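Local coordinates for similar to yteR (Bacilus subtilis) (Clostridium acetobutylicum, PDB 4WU0), which probably hydrolyses unsaturated rhamnogalacturonan fragments derived from pectin, as a glycoside hydrolase of family GH105 related to YteR, at residues Lys3-Ile17 / Pro345-Glu359. Residues are numbered along the deposited sequence; the frame is centred on the assembly and turned at random.
Sequences KYSKLMADSIIAKNI and PKGLGPFLLASYEYE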
loop_
_atom_site.group_PDB
_atom_site.type_symbol
_atom_site.label_atom_id
_atom_site.label_comp_id
_atom_site.label_asym_id
_atom_site.label_seq_id
_atom_site.Cartn_x
_atom_site.Cartn_y
_atom_site.Cartn_z
ATOM N N LYS A 3 4.726 -2.496 22.899
ATOM C CA LYS A 3 4.542 -3.031 21.551
ATOM C C LYS A 3 3.270 -2.461 20.949
ATOM O O LYS A 3 2.146 -2.900 21.242
ATOM C CB LYS A 3 4.533 -4.554 21.560
ATOM C CG LYS A 3 5.852 -5.124 22.097
ATOM C CD LYS A 3 5.970 -6.623 21.957
ATOM C CE LYS A 3 6.220 -7.054 20.523
ATOM N NZ LYS A 3 6.726 -8.471 20.458
ATOM N N TYR A 4 3.466 -1.468 20.094
ATOM C CA TYR A 4 2.352 -0.778 19.472
ATOM C C TYR A 4 1.570 -1.641 18.502
ATOM O O TYR A 4 0.414 -1.328 18.201
ATOM C CB TYR A 4 2.816 0.511 18.781
ATOM C CG TYR A 4 3.076 1.633 19.761
ATOM C CD1 TYR A 4 4.303 1.770 20.376
ATOM C CD2 TYR A 4 2.078 2.528 20.082
ATOM C CE1 TYR A 4 4.539 2.779 21.296
ATOM C CE2 TYR A 4 2.305 3.549 20.989
ATOM C CZ TYR A 4 3.537 3.665 21.588
ATOM O OH TYR A 4 3.760 4.668 22.486
ATOM N N SER A 5 2.152 -2.730 17.993
ATOM C CA SER A 5 1.372 -3.550 17.051
ATOM C C SER A 5 0.137 -4.132 17.751
ATOM O O SER A 5 -1.001 -4.070 17.241
ATOM C CB SER A 5 2.216 -4.680 16.418
ATOM O OG SER A 5 2.685 -5.567 17.402
ATOM N N LYS A 6 0.356 -4.667 18.940
ATOM C CA LYS A 6 -0.748 -5.243 19.716
ATOM C C LYS A 6 -1.667 -4.150 20.272
ATOM O O LYS A 6 -2.893 -4.280 20.246
ATOM C CB LYS A 6 -0.215 -6.094 20.862
ATOM C CG LYS A 6 -1.308 -6.659 21.762
ATOM C CD LYS A 6 -0.723 -7.535 22.877
ATOM C CE LYS A 6 -1.827 -8.149 23.721
ATOM N NZ LYS A 6 -1.240 -9.011 24.788
ATOM N N LEU A 7 -1.083 -3.076 20.778
ATOM C CA LEU A 7 -1.882 -2.009 21.338
ATOM C C LEU A 7 -2.808 -1.428 20.270
ATOM O O LEU A 7 -3.972 -1.164 20.525
ATOM C CB LEU A 7 -0.991 -0.913 21.944
ATOM C CG LEU A 7 -1.715 0.266 22.598
ATOM C CD1 LEU A 7 -2.677 -0.173 23.696
ATOM C CD2 LEU A 7 -0.719 1.296 23.137
ATOM N N MET A 8 -2.291 -1.204 19.070
ATOM C CA MET A 8 -3.135 -0.703 18.002
ATOM C C MET A 8 -4.183 -1.712 17.553
ATOM O O MET A 8 -5.325 -1.344 17.281
ATOM C CB MET A 8 -2.299 -0.274 16.809
ATOM C CG MET A 8 -3.134 0.321 15.704
ATOM S SD MET A 8 -4.126 1.718 16.278
ATOM C CE MET A 8 -2.915 2.947 15.962
ATOM N N ALA A 9 -3.791 -2.977 17.422
ATOM C CA ALA A 9 -4.746 -4.022 17.064
ATOM C C ALA A 9 -5.896 -4.053 18.070
ATOM O O ALA A 9 -7.064 -4.101 17.695
ATOM C CB ALA A 9 -4.052 -5.393 17.000
ATOM N N ASP A 10 -5.551 -4.000 19.354
ATOM C CA ASP A 10 -6.565 -4.022 20.398
ATOM C C ASP A 10 -7.443 -2.766 20.311
ATOM O O ASP A 10 -8.640 -2.826 20.565
ATOM C CB ASP A 10 -5.921 -4.132 21.785
ATOM C CG ASP A 10 -5.372 -5.514 22.058
ATOM O OD1 ASP A 10 -5.807 -6.458 21.348
ATOM O OD2 ASP A 10 -4.508 -5.659 22.970
ATOM N N SER A 11 -6.849 -1.639 19.938
ATOM C CA SER A 11 -7.612 -0.402 19.777
ATOM C C SER A 11 -8.602 -0.487 18.621
ATOM O O SER A 11 -9.748 -0.056 18.734
ATOM C CB SER A 11 -6.673 0.791 19.558
ATOM O OG SER A 11 -5.826 0.978 20.666
ATOM N N ILE A 12 -8.151 -1.036 17.501
ATOM C CA ILE A 12 -8.999 -1.170 16.319
ATOM C C ILE A 12 -10.211 -2.041 16.640
ATOM O O ILE A 12 -11.345 -1.720 16.274
ATOM C CB ILE A 12 -8.197 -1.765 15.158
ATOM C CG1 ILE A 12 -7.122 -0.776 14.678
ATOM C CG2 ILE A 12 -9.108 -2.167 13.987
ATOM C CD1 ILE A 12 -6.064 -1.429 13.826
ATOM N N ILE A 13 -9.966 -3.145 17.328
ATOM C CA ILE A 13 -11.021 -4.094 17.662
ATOM C C ILE A 13 -12.002 -3.467 18.644
ATOM O O ILE A 13 -13.224 -3.488 18.419
ATOM C CB ILE A 13 -10.419 -5.430 18.178
ATOM C CG1 ILE A 13 -9.616 -6.078 17.040
ATOM C CG2 ILE A 13 -11.497 -6.356 18.684
ATOM C CD1 ILE A 13 -8.772 -7.268 17.452
ATOM N N ALA A 14 -11.481 -2.858 19.708
ATOM C CA ALA A 14 -12.336 -2.269 20.744
ATOM C C ALA A 14 -13.130 -1.056 20.252
ATOM O O ALA A 14 -14.245 -0.823 20.711
ATOM C CB ALA A 14 -11.494 -1.890 21.982
ATOM N N LYS A 15 -12.549 -0.270 19.346
ATOM C CA LYS A 15 -13.210 0.926 18.835
ATOM C C LYS A 15 -14.168 0.562 17.694
ATOM O O LYS A 15 -14.868 1.419 17.160
ATOM C CB LYS A 15 -12.171 1.958 18.375
ATOM C CG LYS A 15 -11.355 2.588 19.527
ATOM C CD LYS A 15 -10.186 3.444 18.994
ATOM C CE LYS A 15 -9.235 3.906 20.084
ATOM N NZ LYS A 15 -9.824 4.921 20.977
ATOM N N ASN A 16 -14.183 -0.720 17.344
ATOM C CA ASN A 16 -15.010 -1.259 16.253
ATOM C C ASN A 16 -14.913 -0.455 14.961
ATOM O O ASN A 16 -15.913 -0.057 14.369
ATOM C CB ASN A 16 -16.473 -1.414 16.690
ATOM C CG ASN A 16 -17.225 -2.419 15.838
ATOM O OD1 ASN A 16 -16.640 -3.382 15.319
ATOM N ND2 ASN A 16 -18.524 -2.189 15.661
ATOM N N ILE A 17 -13.687 -0.213 14.539
ATOM C CA ILE A 17 -13.431 0.494 13.293
ATOM C C ILE A 17 -14.091 -0.270 12.151
ATOM O O ILE A 17 -13.995 -1.490 12.071
ATOM C CB ILE A 17 -11.913 0.595 13.061
ATOM C CG1 ILE A 17 -11.232 1.337 14.219
ATOM C CG2 ILE A 17 -11.601 1.276 11.751
ATOM C CD1 ILE A 17 -11.756 2.705 14.490
ATOM N N PRO A 345 -8.422 3.079 8.170
ATOM C CA PRO A 345 -7.652 1.904 7.773
ATOM C C PRO A 345 -6.483 2.115 6.807
ATOM O O PRO A 345 -5.500 1.372 6.896
ATOM C CB PRO A 345 -8.729 0.986 7.195
ATOM C CG PRO A 345 -9.919 1.292 8.030
ATOM C CD PRO A 345 -9.869 2.780 8.193
ATOM N N LYS A 346 -6.556 3.097 5.914
ATOM C CA LYS A 346 -5.437 3.364 5.018
ATOM C C LYS A 346 -4.173 3.768 5.797
ATOM O O LYS A 346 -3.060 3.551 5.324
ATOM C CB LYS A 346 -5.798 4.441 4.009
ATOM C CG LYS A 346 -6.869 4.036 3.009
ATOM C CD LYS A 346 -7.300 5.220 2.159
ATOM C CE LYS A 346 -8.708 5.062 1.612
ATOM N NZ LYS A 346 -9.707 5.479 2.596
ATOM N N GLY A 347 -4.352 4.313 7.000
ATOM C CA GLY A 347 -3.234 4.586 7.899
ATOM C C GLY A 347 -2.990 3.494 8.937
ATOM O O GLY A 347 -1.848 3.188 9.269
ATOM N N LEU A 348 -4.073 2.914 9.460
ATOM C CA LEU A 348 -3.950 1.922 10.526
ATOM C C LEU A 348 -3.148 0.710 10.088
ATOM O O LEU A 348 -2.313 0.206 10.824
ATOM C CB LEU A 348 -5.331 1.462 11.013
ATOM C CG LEU A 348 -6.184 2.509 11.709
ATOM C CD1 LEU A 348 -7.635 2.064 11.813
ATOM C CD2 LEU A 348 -5.657 2.807 13.080
ATOM N N GLY A 349 -3.441 0.193 8.914
ATOM C CA GLY A 349 -2.730 -0.982 8.431
ATOM C C GLY A 349 -1.234 -0.777 8.345
ATOM O O GLY A 349 -0.461 -1.559 8.891
ATOM N N PRO A 350 -0.803 0.273 7.629
ATOM C CA PRO A 350 0.636 0.541 7.544
ATOM C C PRO A 350 1.265 0.796 8.901
ATOM O O PRO A 350 2.404 0.399 9.122
ATOM C CB PRO A 350 0.698 1.791 6.652
ATOM C CG PRO A 350 -0.497 1.627 5.758
ATOM C CD PRO A 350 -1.567 1.054 6.632
ATOM N N PHE A 351 0.546 1.443 9.808
ATOM C CA PHE A 351 1.094 1.647 11.153
ATOM C C PHE A 351 1.297 0.314 11.891
ATOM O O PHE A 351 2.327 0.089 12.529
ATOM C CB PHE A 351 0.245 2.603 11.993
ATOM C CG PHE A 351 0.820 2.814 13.360
ATOM C CD1 PHE A 351 1.870 3.680 13.540
ATOM C CD2 PHE A 351 0.376 2.075 14.444
ATOM C CE1 PHE A 351 2.460 3.837 14.806
ATOM C CE2 PHE A 351 0.944 2.247 15.695
ATOM C CZ PHE A 351 2.000 3.136 15.861
ATOM N N LEU A 352 0.336 -0.595 11.805
ATOM C CA LEU A 352 0.508 -1.920 12.380
ATOM C C LEU A 352 1.711 -2.636 11.794
ATOM O O LEU A 352 2.482 -3.270 12.518
ATOM C CB LEU A 352 -0.724 -2.770 12.081
ATOM C CG LEU A 352 -2.000 -2.450 12.847
ATOM C CD1 LEU A 352 -3.201 -3.096 12.156
ATOM C CD2 LEU A 352 -1.850 -2.972 14.271
ATOM N N LEU A 353 1.844 -2.568 10.465
ATOM C CA LEU A 353 2.938 -3.246 9.776
ATOM C C LEU A 353 4.301 -2.659 10.132
ATOM O O LEU A 353 5.263 -3.401 10.360
ATOM C CB LEU A 353 2.719 -3.222 8.249
ATOM C CG LEU A 353 1.492 -4.012 7.794
ATOM C CD1 LEU A 353 1.149 -3.707 6.327
ATOM C CD2 LEU A 353 1.730 -5.513 7.955
ATOM N N ALA A 354 4.390 -1.330 10.169
ATOM C CA ALA A 354 5.625 -0.680 10.599
ATOM C C ALA A 354 5.966 -1.075 12.022
ATOM O O ALA A 354 7.129 -1.301 12.343
ATOM C CB ALA A 354 5.478 0.843 10.487
ATOM N N SER A 355 4.959 -1.119 12.888
ATOM C CA SER A 355 5.186 -1.479 14.286
ATOM C C SER A 355 5.737 -2.893 14.400
ATOM O O SER A 355 6.668 -3.147 15.154
ATOM C CB SER A 355 3.883 -1.391 15.073
ATOM O OG SER A 355 3.379 -0.070 15.066
ATOM N N TYR A 356 5.160 -3.820 13.641
ATOM C CA TYR A 356 5.638 -5.190 13.661
ATOM C C TYR A 356 7.110 -5.231 13.244
ATOM O O TYR A 356 7.916 -5.906 13.884
ATOM C CB TYR A 356 4.781 -6.067 12.746
ATOM C CG TYR A 356 5.317 -7.465 12.562
ATOM C CD1 TYR A 356 5.096 -8.441 13.514
ATOM C CD2 TYR A 356 6.066 -7.794 11.441
ATOM C CE1 TYR A 356 5.603 -9.725 13.359
ATOM C CE2 TYR A 356 6.587 -9.080 11.280
ATOM C CZ TYR A 356 6.341 -10.033 12.241
ATOM O OH TYR A 356 6.841 -11.308 12.088
ATOM N N GLU A 357 7.464 -4.507 12.188
ATOM C CA GLU A 357 8.856 -4.541 11.706
ATOM C C GLU A 357 9.806 -3.905 12.718
ATOM O O GLU A 357 10.916 -4.372 12.909
ATOM C CB GLU A 357 9.005 -3.823 10.371
ATOM C CG GLU A 357 8.383 -4.553 9.183
ATOM C CD GLU A 357 9.158 -5.793 8.740
ATOM O OE1 GLU A 357 10.370 -5.926 9.037
ATOM O OE2 GLU A 357 8.534 -6.656 8.075
ATOM N N TYR A 358 9.373 -2.807 13.326
ATOM C CA TYR A 358 10.183 -2.134 14.335
ATOM C C TYR A 358 10.455 -3.057 15.511
ATOM O O TYR A 358 11.588 -3.189 15.973
ATOM C CB TYR A 358 9.463 -0.887 14.836
ATOM C CG TYR A 358 10.207 -0.161 15.927
ATOM C CD1 TYR A 358 11.199 0.738 15.619
ATOM C CD2 TYR A 358 9.894 -0.369 17.261
ATOM C CE1 TYR A 358 11.874 1.421 16.613
ATOM C CE2 TYR A 358 10.567 0.299 18.260
ATOM C CZ TYR A 358 11.546 1.197 17.928
ATOM O OH TYR A 358 12.248 1.879 18.915
ATOM N N GLU A 359 9.401 -3.700 15.987
ATOM C CA GLU A 359 9.518 -4.602 17.116
ATOM C C GLU A 359 10.448 -5.753 16.775
ATOM O O GLU A 359 11.239 -6.190 17.600
ATOM C CB GLU A 359 8.135 -5.115 17.504
ATOM C CG GLU A 359 7.246 -4.014 18.087
ATOM C CD GLU A 359 5.767 -4.279 17.920
ATOM O OE1 GLU A 359 5.372 -5.423 17.591
ATOM O OE2 GLU A 359 4.982 -3.319 18.081
HETATM O O HOH W 1 6.459 -8.081 17.654
#
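With CG turned away from its own carbonyl carbon (chi1 -68°) and the chain extended beyond it, Glu359 sets its carboxylate against the first turn of helix 4-14, where Ser5 holds OG between its backbone N and carbonyl carbon (chi1 62°). Both carboxylate oxygens bind Ser5 through their syn lone pairs: Ser5 N donates to Glu359 OE2 at 2.9 Å, nearly straight at 160°, and Ser5 OG donates to Glu359 OE1 at 2.7 Å. Glutamate suits the place because its two oxygens can take an amide and a hydroxyl at once; serine is small enough to sit as a knob among Leu352, Ser355, Tyr356 and Glu359, and its OG also accepts a bond from Trp40 NE1. A water bridges Lys3 NZ and Glu359 OE1, which lie 4.4 Å apart.

Farther along, the roughly antiparallel helices join through apolar side chains. Branched Leu352 fills the hollow among Ser5, Met8, Ala9 and Ile12, meeting Ile12 tip to tip (CD1 to CD1, 3.7 Å). Unbranched Met8, bent at its second and third torsions, crosses Leu348 and Phe351 at about a right angle, SD against Leu348 CD2 and CE 3.7 Å from Phe351 CD2. Small Ser355 satisfies its buried hydroxyl through Phe351 O and Tyr295 of helix 288-302.

The contact thus packs the chain's first and last helices together in the (α/α)6-barrel fold of this family, and the carboxylate, lying at an amino-terminal helix end, would probably be stabilised as an anion by the helix dipole and Lys3.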